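Local coordinates for protein putative Transcriptional Regulator (PDB 2IA2) that probably regulates transcription as an IclR-family protein, binding DNA through a helix-turn-helix domain and sensing an effector through a GAF-like C-terminal domain, at residues Ala119-Val124 with Leu143-Thr148; Gly151-Ala156 with Leu191-Asp196. All coordinates share one frame; numbering follows the deposited sequence.

Interactions 1 and 2 both belong to the IclR C-terminal region and follow each other along the chain. Their centres are about 13 Å apart. In interaction 1 the edge strand 142-144 pairs with strand 120-127. The chain then passes through residues 145-148 into helix 149-156, which interaction 2 packs against helix 183-196. The two contacts also touch. I121 CG2 lies 3.4 Å from G151 CA and 3.7 Å from L154 CD1. The carbonyl oxygen of Y146 is 2.8 Å from R152 NE, a probable hydrogen bond. Helix 149-156 thus packs on strand 120-127 through G151 and L154 and on helix 183-196 in interaction 2.

Interaction 1. Residues Ala119-Val124 with Leu143-Thr148; sequences ADIVYV and LPAYAT
I121 turns CG1 into the crowded position between its backbone N and carbonyl carbon (chi1 64°), and T148 places OG1 likewise (chi1 59°). With I121 CD1 extended beyond CG1, the two side chains meet tip to tip, CD1 lying 3.5 Å from T148 OG1. The T148 hydroxyl also caps the following helix, with G151 N as its partner. I121 CG2 packs against A145, and its CG1 lies across L143 CB at 4.1 Å. L143 crosses Y123 obliquely and sets CD1 at the edge of its ring, 3.8 Å from Y123 CE1. Replacing I121 with an alanine would probably open a gap between L143, A145 and T148 and leave T148 without its apolar neighbour.

The backbones join as an antiparallel pair. I121 N donates to L143 O (2.9 Å), and L143 N donates back to I121 O (3.1 Å). Past P144 the strand ends, and A145 N donates to A119 O at 2.9 Å in a nearly straight bond (173°). A water also donates to A119 O at 2.7 Å, so this oxygen receives two bonds. M150 of helix 149-156 also packs on I121. The pairing forms one edge of the antiparallel six-stranded sheet of the GAF-like IclR C-terminal domain, where the edge strand passes through a short 3-10 turn into a helix.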
ATOM      1  N   ALA A 119      12.351  -7.306  23.896  1.00 36.38           N
ATOM      2  CA  ALA A 119      13.665  -6.872  24.358  1.00 35.69           C
ATOM      3  C   ALA A 119      14.718  -7.049  23.269  1.00 34.13           C
ATOM      4  O   ALA A 119      15.881  -6.692  23.455  1.00 33.93           O
ATOM      5  CB  ALA A 119      14.063  -7.634  25.613  1.00 36.29           C
ATOM      6  N   ASP A 120      14.301  -7.600  22.134  1.00 31.96           N
ATOM      7  CA  ASP A 120      15.230  -7.943  21.063  1.00 30.95           C
ATOM      8  C   ASP A 120      14.855  -7.205  19.821  1.00 28.03           C
ATOM      9  O   ASP A 120      13.754  -6.822  19.687  1.00 28.94           O
ATOM     10  CB  ASP A 120      15.102  -9.426  20.699  1.00 31.81           C
ATOM     11  CG  ASP A 120      15.573 -10.343  21.793  1.00 35.71           C
ATOM     12  OD1 ASP A 120      16.636 -10.075  22.387  1.00 40.22           O
ATOM     13  OD2 ASP A 120      14.863 -11.333  22.055  1.00 38.38           O
ATOM     14  N   ILE A 121      15.781  -7.049  18.897  1.00 27.72           N
ATOM     15  CA  ILE A 121      15.473  -6.594  17.526  1.00 24.85           C
ATOM     16  C   ILE A 121      15.475  -7.863  16.736  1.00 25.77           C
ATOM     17  O   ILE A 121      16.138  -8.850  17.150  1.00 24.97           O
ATOM     18  CB  ILE A 121      16.542  -5.603  16.964  1.00 25.24           C
ATOM     19  CG1 ILE A 121      17.946  -6.281  16.823  1.00 22.29           C
ATOM     20  CG2 ILE A 121      16.610  -4.340  17.848  1.00 19.87           C
ATOM     21  CD1 ILE A 121      19.078  -5.351  16.119  1.00 24.91           C
ATOM     22  N   VAL A 122      14.740  -7.850  15.632  1.00 25.05           N
ATOM     23  CA  VAL A 122      14.629  -9.017  14.721  1.00 25.97           C
ATOM     24  C   VAL A 122      14.986  -8.490  13.347  1.00 25.05           C
ATOM     25  O   VAL A 122      14.397  -7.497  12.886  1.00 23.42           O
ATOM     26  CB  VAL A 122      13.180  -9.594  14.565  1.00 26.36           C
ATOM     27  CG1 VAL A 122      13.200 -10.895  13.712  1.00 27.29           C
ATOM     28  CG2 VAL A 122      12.563  -9.908  15.889  1.00 28.57           C
ATOM     29  N   TYR A 123      15.951  -9.131  12.700  1.00 24.45           N
ATOM     30  CA  TYR A 123      16.328  -8.729  11.349  1.00 24.80           C
ATOM     31  C   TYR A 123      15.250  -9.110  10.359  1.00 23.90           C
ATOM     32  O   TYR A 123      14.877 -10.273  10.285  1.00 24.46           O
ATOM     33  CB  TYR A 123      17.620  -9.406  10.928  1.00 25.81           C
ATOM     34  CG  TYR A 123      18.833  -8.700  11.495  1.00 27.85           C
ATOM     35  CD1 TYR A 123      19.103  -8.739  12.870  1.00 28.03           C
ATOM     36  CD2 TYR A 123      19.675  -7.956  10.663  1.00 27.39           C
ATOM     37  CE1 TYR A 123      20.224  -8.078  13.415  1.00 30.46           C
ATOM     38  CE2 TYR A 123      20.816  -7.307  11.185  1.00 29.78           C
ATOM     39  CZ  TYR A 123      21.063  -7.372  12.561  1.00 29.65           C
ATOM     40  OH  TYR A 123      22.135  -6.709  13.066  1.00 33.81           O
ATOM     41  N   VAL A 124      14.849  -8.161   9.528  1.00 23.45           N
ATOM     42  CA  VAL A 124      13.800  -8.428   8.538  1.00 23.53           C
ATOM     43  C   VAL A 124      14.246  -8.248   7.078  1.00 23.23           C
ATOM     44  O   VAL A 124      13.573  -8.732   6.201  1.00 21.50           O
ATOM     45  CB  VAL A 124      12.443  -7.662   8.810  1.00 24.18           C
ATOM     46  CG1 VAL A 124      11.742  -8.171  10.106  1.00 24.64           C
ATOM     47  CG2 VAL A 124      12.631  -6.146   8.809  1.00 23.58           C
ATOM     48  N   LEU A 143      18.787 -10.084  18.325  1.00 31.30           N
ATOM     49  CA  LEU A 143      19.912  -9.597  19.099  1.00 31.74           C
ATOM     50  C   LEU A 143      19.307  -8.700  20.194  1.00 32.87           C
ATOM     51  O   LEU A 143      18.215  -8.150  20.009  1.00 32.39           O
ATOM     52  CB  LEU A 143      20.881  -8.815  18.209  1.00 30.30           C
ATOM     53  CG  LEU A 143      21.718  -9.587  17.169  1.00 29.60           C
ATOM     54  CD1 LEU A 143      22.552  -8.620  16.411  1.00 31.19           C
ATOM     55  CD2 LEU A 143      22.667 -10.571  17.871  1.00 31.67           C
ATOM     56  N   PRO A 144      19.980  -8.580  21.356  1.00 34.35           N
ATOM     57  CA  PRO A 144      19.404  -7.674  22.378  1.00 34.67           C
ATOM     58  C   PRO A 144      19.351  -6.215  21.918  1.00 34.10           C
ATOM     59  O   PRO A 144      20.305  -5.725  21.376  1.00 34.69           O
ATOM     60  CB  PRO A 144      20.325  -7.871  23.588  1.00 35.64           C
ATOM     61  CG  PRO A 144      21.636  -8.453  23.016  1.00 35.65           C
ATOM     62  CD  PRO A 144      21.204  -9.280  21.827  1.00 34.90           C
ATOM     63  N   ALA A 145      18.215  -5.545  22.109  1.00 33.75           N
ATOM     64  CA  ALA A 145      18.038  -4.169  21.676  1.00 32.50           C
ATOM     65  C   ALA A 145      19.057  -3.191  22.267  1.00 33.74           C
ATOM     66  O   ALA A 145      19.547  -2.272  21.557  1.00 33.46           O
ATOM     67  CB  ALA A 145      16.577  -3.700  21.951  1.00 33.02           C
ATOM     68  N   TYR A 146      19.377  -3.369  23.558  1.00 34.40           N
ATOM     69  CA  TYR A 146      20.304  -2.463  24.293  1.00 34.93           C
ATOM     70  C   TYR A 146      21.730  -2.404  23.766  1.00 34.83           C
ATOM     71  O   TYR A 146      22.457  -1.461  24.071  1.00 36.80           O
ATOM     72  CB  TYR A 146      20.359  -2.782  25.803  1.00 35.54           C
ATOM     73  CG  TYR A 146      21.260  -3.933  26.206  1.00 35.86           C
ATOM     74  CD1 TYR A 146      22.592  -3.711  26.550  1.00 35.54           C
ATOM     75  CD2 TYR A 146      20.769  -5.244  26.252  1.00 33.19           C
ATOM     76  CE1 TYR A 146      23.434  -4.781  26.936  1.00 36.75           C
ATOM     77  CE2 TYR A 146      21.568  -6.315  26.631  1.00 35.73           C
ATOM     78  CZ  TYR A 146      22.904  -6.075  26.985  1.00 38.54           C
ATOM     79  OH  TYR A 146      23.711  -7.117  27.374  1.00 42.27           O
ATOM     80  N   ALA A 147      22.148  -3.421  23.022  1.00 34.41           N
ATOM     81  CA  ALA A 147      23.537  -3.540  22.617  1.00 34.24           C
ATOM     82  C   ALA A 147      23.739  -3.407  21.105  1.00 33.24           C
ATOM     83  O   ALA A 147      24.829  -3.690  20.596  1.00 33.43           O
ATOM     84  CB  ALA A 147      24.153  -4.885  23.159  1.00 35.83           C
ATOM     85  N   THR A 148      22.702  -2.940  20.397  1.00 31.43           N
ATOM     86  CA  THR A 148      22.773  -2.742  18.947  1.00 29.04           C
ATOM     87  C   THR A 148      22.360  -1.315  18.623  1.00 28.96           C
ATOM     88  O   THR A 148      21.610  -0.702  19.403  1.00 30.36           O
ATOM     89  CB  THR A 148      21.814  -3.717  18.224  1.00 28.21           C
ATOM     90  OG1 THR A 148      20.508  -3.469  18.711  1.00 29.47           O
ATOM     91  CG2 THR A 148      22.196  -5.157  18.503  1.00 25.70           C
TER
HETATM   92  O   HOH W   1      17.576  -5.668  25.219  1.00 29.43           O

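Interaction 2. Residues Gly151-Ala156 with Leu191-Asp196; sequences GRVLLA and LAVRAD
A156, V193 and R194 carry most of this contact. The helix segments 151-156 and 191-196 cross almost at a right angle (-83°), with their axes 8.4 Å apart. A156 points its CB at helix 183-196. The methyl meets V193 CG1 at 4.1 Å and also lies beside R194 CB. This small side chain lets the backbones come close, and the CA atoms of A156 and R194 are 5.4 Å apart.

V193 points back at helix 149-156. Its CG1 is anti to the backbone N (chi1 175°) and meets V153 CG2 at 3.8 Å. The two valine side chains cross at about a right angle. V193 CG2, the other branch, touches R152 CB more loosely. C199 of strand 199-202 packs on both valines and continues the apolar patch.

R194 works at the border of this patch. Its chain bends at chi3 (-100°) and swings the guanidinium back to the end of segment 151-156. NE donates to A156 O at 2.7 Å, in the carbonyl plane and on a lone pair. NH2 adds a weak bond to the same oxygen at 3.2 Å. The oxygen therefore lies at the edge of the guanidinium, while L191 CD2 packs over one of its faces. NH1 forms a salt bridge with D160, so R194 links A156 O to that carboxylate. The contact is a near-perpendicular helix-helix packing, with an arginine binding a main-chain carbonyl at its border, within the helical part of the IclR C-terminal domain.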
ATOM      1  N   GLY A 151      18.690  -1.353  17.843  1.00 24.23           N
ATOM      2  CA  GLY A 151      17.961  -1.505  19.089  1.00 25.39           C
ATOM      3  C   GLY A 151      17.790  -0.215  19.840  1.00 26.61           C
ATOM      4  O   GLY A 151      16.690   0.066  20.329  1.00 28.68           O
ATOM      5  N   ARG A 152      18.853   0.596  19.922  1.00 27.53           N
ATOM      6  CA  ARG A 152      18.761   1.902  20.597  1.00 27.76           C
ATOM      7  C   ARG A 152      17.899   2.874  19.884  1.00 26.76           C
ATOM      8  O   ARG A 152      17.230   3.680  20.513  1.00 28.54           O
ATOM      9  CB  ARG A 152      20.151   2.485  20.874  1.00 27.57           C
ATOM     10  CG  ARG A 152      20.842   1.582  21.849  1.00 30.11           C
ATOM     11  CD  ARG A 152      22.167   2.155  22.335  1.00 33.65           C
ATOM     12  NE  ARG A 152      22.829   1.172  23.199  1.00 34.08           N
ATOM     13  CZ  ARG A 152      24.073   1.306  23.666  1.00 37.54           C
ATOM     14  NH1 ARG A 152      24.800   2.394  23.391  1.00 35.31           N
ATOM     15  NH2 ARG A 152      24.586   0.354  24.429  1.00 36.13           N
ATOM     16  N   VAL A 153      17.934   2.830  18.568  1.00 26.82           N
ATOM     17  CA  VAL A 153      16.992   3.572  17.732  1.00 24.96           C
ATOM     18  C   VAL A 153      15.543   3.166  18.019  1.00 26.52           C
ATOM     19  O   VAL A 153      14.639   4.032  18.131  1.00 26.70           O
ATOM     20  CB  VAL A 153      17.340   3.396  16.208  1.00 25.48           C
ATOM     21  CG1 VAL A 153      16.206   3.880  15.311  1.00 20.55           C
ATOM     22  CG2 VAL A 153      18.622   4.171  15.871  1.00 24.25           C
ATOM     23  N   LEU A 154      15.283   1.858  18.078  1.00 26.00           N
ATOM     24  CA  LEU A 154      13.910   1.372  18.294  1.00 26.15           C
ATOM     25  C   LEU A 154      13.426   1.722  19.702  1.00 27.67           C
ATOM     26  O   LEU A 154      12.269   2.167  19.860  1.00 28.18           O
ATOM     27  CB  LEU A 154      13.784  -0.168  18.005  1.00 24.42           C
ATOM     28  CG  LEU A 154      13.907  -0.473  16.490  1.00 24.95           C
ATOM     29  CD1 LEU A 154      14.285  -1.917  16.256  1.00 25.93           C
ATOM     30  CD2 LEU A 154      12.596  -0.129  15.736  1.00 23.32           C
ATOM     31  N   LEU A 155      14.295   1.522  20.702  1.00 28.11           N
ATOM     32  CA  LEU A 155      13.986   1.899  22.077  1.00 30.49           C
ATOM     33  C   LEU A 155      13.694   3.406  22.263  1.00 32.96           C
ATOM     34  O   LEU A 155      12.800   3.775  23.045  1.00 34.23           O
ATOM     35  CB  LEU A 155      15.108   1.478  23.004  1.00 29.87           C
ATOM     36  CG  LEU A 155      15.366  -0.026  23.094  1.00 30.71           C
ATOM     37  CD1 LEU A 155      16.636  -0.295  23.938  1.00 28.96           C
ATOM     38  CD2 LEU A 155      14.156  -0.746  23.660  1.00 31.56           C
ATOM     39  N   ALA A 156      14.421   4.269  21.542  1.00 34.05           N
ATOM     40  CA  ALA A 156      14.178   5.705  21.588  1.00 33.95           C
ATOM     41  C   ALA A 156      12.774   6.029  21.082  1.00 34.47           C
ATOM     42  O   ALA A 156      12.197   7.078  21.435  1.00 35.44           O
ATOM     43  CB  ALA A 156      15.249   6.445  20.806  1.00 33.61           C
ATOM     44  N   LEU A 191      18.210   8.342  24.888  1.00 43.05           N
ATOM     45  CA  LEU A 191      17.668   9.678  24.689  1.00 44.24           C
ATOM     46  C   LEU A 191      18.566  10.513  23.748  1.00 44.25           C
ATOM     47  O   LEU A 191      18.039  11.333  22.999  1.00 44.27           O
ATOM     48  CB  LEU A 191      17.419  10.415  26.028  1.00 46.04           C
ATOM     49  CG  LEU A 191      16.574   9.711  27.102  1.00 47.40           C
ATOM     50  CD1 LEU A 191      16.419  10.607  28.381  1.00 49.42           C
ATOM     51  CD2 LEU A 191      15.232   9.273  26.564  1.00 45.09           C
ATOM     52  N   ALA A 192      19.889  10.318  23.780  1.00 43.92           N
ATOM     53  CA  ALA A 192      20.764  11.012  22.806  1.00 44.45           C
ATOM     54  C   ALA A 192      20.359  10.633  21.366  1.00 43.73           C
ATOM     55  O   ALA A 192      20.264  11.480  20.500  1.00 43.63           O
ATOM     56  CB  ALA A 192      22.223  10.693  23.053  1.00 44.44           C
ATOM     57  N   VAL A 193      20.082   9.351  21.132  1.00 43.04           N
ATOM     58  CA  VAL A 193      19.586   8.872  19.844  1.00 41.72           C
ATOM     59  C   VAL A 193      18.303   9.580  19.448  1.00 41.39           C
ATOM     60  O   VAL A 193      18.104   9.924  18.308  1.00 40.44           O
ATOM     61  CB  VAL A 193      19.314   7.346  19.895  1.00 41.25           C
ATOM     62  CG1 VAL A 193      18.681   6.874  18.594  1.00 38.65           C
ATOM     63  CG2 VAL A 193      20.610   6.596  20.181  1.00 41.31           C
ATOM     64  N   ARG A 194      17.413   9.779  20.407  1.00 42.91           N
ATOM     65  CA  ARG A 194      16.178  10.525  20.154  1.00 43.59           C
ATOM     66  C   ARG A 194      16.538  11.927  19.627  1.00 43.55           C
ATOM     67  O   ARG A 194      16.018  12.340  18.607  1.00 43.15           O
ATOM     68  CB  ARG A 194      15.340  10.594  21.429  1.00 44.38           C
ATOM     69  CG  ARG A 194      13.820  10.679  21.233  1.00 45.05           C
ATOM     70  CD  ARG A 194      13.121  10.601  22.622  1.00 46.29           C
ATOM     71  NE  ARG A 194      12.565   9.289  23.017  1.00 48.42           N
ATOM     72  CZ  ARG A 194      11.819   9.085  24.106  1.00 50.00           C
ATOM     73  NH1 ARG A 194      11.579  10.093  24.937  1.00 52.98           N
ATOM     74  NH2 ARG A 194      11.328   7.885  24.385  1.00 48.79           N
ATOM     75  N   ALA A 195      17.478  12.621  20.279  1.00 43.33           N
ATOM     76  CA  ALA A 195      17.915  13.968  19.831  1.00 43.12           C
ATOM     77  C   ALA A 195      18.704  13.997  18.495  1.00 42.32           C
ATOM     78  O   ALA A 195      18.459  14.857  17.661  1.00 42.00           O
ATOM     79  CB  ALA A 195      18.731  14.652  20.930  1.00 44.15           C
ATOM     80  N   ASP A 196      19.634  13.066  18.283  1.00 40.13           N
ATOM     81  CA  ASP A 196      20.482  13.085  17.073  1.00 39.84           C
ATOM     82  C   ASP A 196      19.833  12.511  15.807  1.00 37.41           C
ATOM     83  O   ASP A 196      20.273  12.790  14.684  1.00 35.74           O
ATOM     84  CB  ASP A 196      21.749  12.289  17.362  1.00 40.97           C
ATOM     85  CG  ASP A 196      22.491  12.823  18.564  1.00 46.17           C
ATOM     86  OD1 ASP A 196      22.093  13.916  19.069  1.00 49.17           O
ATOM     87  OD2 ASP A 196      23.480  12.170  18.999  1.00 51.46           O
TER